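Local structure of EvpC (3EAA) at residues A[5-10]-A[23-28]. The protein probably serves as an Hcp-type component of the type VI secretion system, assembling into six-membered rings and being itself secreted. Residues are numbered along the deposited sequence; the frame is centred on the assembly and turned at random.
Sequences TYIKLD and KWIEVL
Ile7 and Ile25 face each other as a hydrogen-bonded pair between strands 4-9 and 25-27, consecutive in the chain and antiparallel, at the edge, within this chain, of the larger sheet of the Hcp beta-barrel fold. Ile7 N gives its hydrogen to Ile25 O at 3.0 Å, and Ile25 N returns one to Ile7 O at 3.1 Å. Two residues on, past Tyr6 and Glu26, Val27 N donates to Thr5 O at 2.9 Å. The two short strands run at 141° to each other, well away from strictly antiparallel.

On the buried face, CG2 of Ile7 lies 3.7 Å from CB of Ile25. CG1 of Ile7 is anti to the backbone N (chi1 -156°), and CG2, between N and the carbonyl carbon, is the branch that touches Ile25. CG1 of Val27 extends the apolar patch beside CB of Ile7, and Leu57 and Val59 of strand 52-62 pack on this side, joining the contact to the second sheet.

Across the sheet, Tyr6 and Glu26 form the non-hydrogen-bonded pair. Their side chains lie side by side and point the same way, with ring and carboxylate planes steeply inclined. Trp24, just ahead of strand 25-27, turns the edge of its indole at CE3 toward the backbone at Tyr6 C and Ile7 N, with Tyr6 CB 3.5 Å from CE3. His21 stacks on the Tyr6 ring and meets Trp24 edge-to-face, tying the two aromatics together. Strand 80-88 borders strand 5-9 through backbone bonds from Tyr6 to Glu86 and Lys8 to Glu84. The extended Lys8 chain passes over the indole, its CB in a CH-pi contact 3.4 Å from the centroid of the six-membered ring and only 4° off the ring normal.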
loop_
_atom_site.group_PDB
_atom_site.type_symbol
_atom_site.label_atom_id
_atom_site.label_comp_id
_atom_site.label_asym_id
_atom_site.label_seq_id
_atom_site.Cartn_x
_atom_site.Cartn_y
_atom_site.Cartn_z
ATOM N N THR A 5 -6.668 27.956 8.164
ATOM C CA THR A 5 -7.604 27.393 9.134
ATOM C C THR A 5 -7.244 27.681 10.601
ATOM O O THR A 5 -6.131 27.402 11.048
ATOM C CB THR A 5 -7.696 25.877 8.953
ATOM O OG1 THR A 5 -7.618 25.565 7.566
ATOM C CG2 THR A 5 -9.001 25.342 9.526
ATOM N N TYR A 6 -8.197 28.225 11.352
ATOM C CA TYR A 6 -7.996 28.463 12.777
ATOM C C TYR A 6 -9.046 27.738 13.596
ATOM O O TYR A 6 -10.135 27.465 13.113
ATOM C CB TYR A 6 -8.055 29.956 13.112
ATOM C CG TYR A 6 -7.255 30.859 12.196
ATOM C CD1 TYR A 6 -7.822 31.391 11.046
ATOM C CD2 TYR A 6 -5.942 31.201 12.492
ATOM C CE1 TYR A 6 -7.100 32.227 10.207
ATOM C CE2 TYR A 6 -5.211 32.036 11.658
ATOM C CZ TYR A 6 -5.797 32.544 10.518
ATOM O OH TYR A 6 -5.092 33.379 9.680
ATOM N N ILE A 7 -8.725 27.453 14.850
ATOM C CA ILE A 7 -9.649 26.729 15.716
ATOM C C ILE A 7 -9.588 27.204 17.171
ATOM O O ILE A 7 -8.507 27.391 17.725
ATOM C CB ILE A 7 -9.403 25.210 15.642
ATOM C CG1 ILE A 7 -10.663 24.445 16.043
ATOM C CG2 ILE A 7 -8.206 24.801 16.501
ATOM C CD1 ILE A 7 -10.509 22.955 15.953
ATOM N N LYS A 8 -10.756 27.389 17.782
ATOM C CA LYS A 8 -10.848 27.952 19.130
ATOM C C LYS A 8 -11.443 27.016 20.180
ATOM O O LYS A 8 -12.456 26.353 19.946
ATOM C CB LYS A 8 -11.650 29.247 19.116
ATOM C CG LYS A 8 -12.144 29.655 20.487
ATOM C CD LYS A 8 -12.795 31.023 20.443
ATOM C CE LYS A 8 -12.928 31.614 21.840
ATOM N NZ LYS A 8 -13.053 33.105 21.816
ATOM N N LEU A 9 -10.793 26.989 21.344
ATOM C CA LEU A 9 -11.213 26.188 22.491
ATOM C C LEU A 9 -11.375 27.085 23.699
ATOM O O LEU A 9 -10.599 28.021 23.898
ATOM C CB LEU A 9 -10.157 25.148 22.832
ATOM C CG LEU A 9 -10.180 23.764 22.196
ATOM C CD1 LEU A 9 -8.775 23.194 22.228
ATOM C CD2 LEU A 9 -11.146 22.845 22.922
ATOM N N ASP A 10 -12.375 26.781 24.517
ATOM C CA ASP A 10 -12.679 27.584 25.693
ATOM C C ASP A 10 -11.583 27.499 26.742
ATOM O O ASP A 10 -11.308 26.429 27.282
ATOM C CB ASP A 10 -14.023 27.166 26.281
ATOM C CG ASP A 10 -15.170 27.475 25.350
ATOM O OD1 ASP A 10 -15.174 28.592 24.786
ATOM O OD2 ASP A 10 -16.056 26.608 25.178
ATOM N N LYS A 23 -4.452 34.614 19.432
ATOM C CA LYS A 23 -4.213 33.505 20.359
ATOM C C LYS A 23 -5.020 32.235 20.034
ATOM O O LYS A 23 -5.025 31.271 20.805
ATOM C CB LYS A 23 -4.436 33.952 21.810
ATOM C CG LYS A 23 -3.327 34.852 22.351
ATOM C CD LYS A 23 -3.749 35.632 23.601
ATOM C CE LYS A 23 -3.267 34.975 24.894
ATOM N NZ LYS A 23 -3.221 35.940 26.036
ATOM N N TRP A 24 -5.694 32.235 18.889
ATOM C CA TRP A 24 -6.336 31.032 18.386
ATOM C C TRP A 24 -5.271 30.007 18.070
ATOM O O TRP A 24 -4.091 30.338 18.021
ATOM C CB TRP A 24 -7.081 31.345 17.098
ATOM C CG TRP A 24 -8.412 31.940 17.299
ATOM C CD1 TRP A 24 -8.705 33.065 18.003
ATOM C CD2 TRP A 24 -9.649 31.458 16.767
ATOM N NE1 TRP A 24 -10.053 33.310 17.953
ATOM C CE2 TRP A 24 -10.655 32.340 17.201
ATOM C CE3 TRP A 24 -10.001 30.360 15.973
ATOM C CZ2 TRP A 24 -11.994 32.162 16.864
ATOM C CZ3 TRP A 24 -11.333 30.186 15.640
ATOM C CH2 TRP A 24 -12.311 31.082 16.085
ATOM N N ILE A 25 -5.689 28.769 17.825
ATOM C CA ILE A 25 -4.763 27.727 17.399
ATOM C C ILE A 25 -4.718 27.637 15.878
ATOM O O ILE A 25 -5.738 27.389 15.239
ATOM C CB ILE A 25 -5.164 26.338 17.939
ATOM C CG1 ILE A 25 -4.993 26.258 19.458
ATOM C CG2 ILE A 25 -4.361 25.246 17.244
ATOM C CD1 ILE A 25 -6.197 26.791 20.232
ATOM N N GLU A 26 -3.532 27.830 15.309
ATOM C CA GLU A 26 -3.332 27.696 13.870
ATOM C C GLU A 26 -3.327 26.225 13.449
ATOM O O GLU A 26 -2.590 25.408 14.006
ATOM C CB GLU A 26 -2.033 28.392 13.433
ATOM C CG GLU A 26 -2.083 29.925 13.503
ATOM C CD GLU A 26 -0.834 30.591 12.934
ATOM O OE1 GLU A 26 0.196 29.892 12.798
ATOM O OE2 GLU A 26 -0.884 31.809 12.624
ATOM N N VAL A 27 -4.156 25.884 12.466
ATOM C CA VAL A 27 -4.269 24.491 12.035
ATOM C C VAL A 27 -4.098 24.339 10.534
ATOM O O VAL A 27 -4.480 25.216 9.763
ATOM C CB VAL A 27 -5.602 23.836 12.496
ATOM C CG1 VAL A 27 -6.722 24.848 12.491
ATOM C CG2 VAL A 27 -5.949 22.643 11.627
ATOM N N LEU A 28 -3.513 23.216 10.136
ATOM C CA LEU A 28 -3.312 22.894 8.728
ATOM C C LEU A 28 -4.529 22.216 8.093
ATOM O O LEU A 28 -5.207 22.806 7.253
ATOM C CB LEU A 28 -2.097 22.000 8.594
ATOM C CG LEU A 28 -1.003 22.568 9.487
ATOM C CD1 LEU A 28 0.195 21.630 9.560
ATOM C CD2 LEU A 28 -0.616 23.941 8.956
#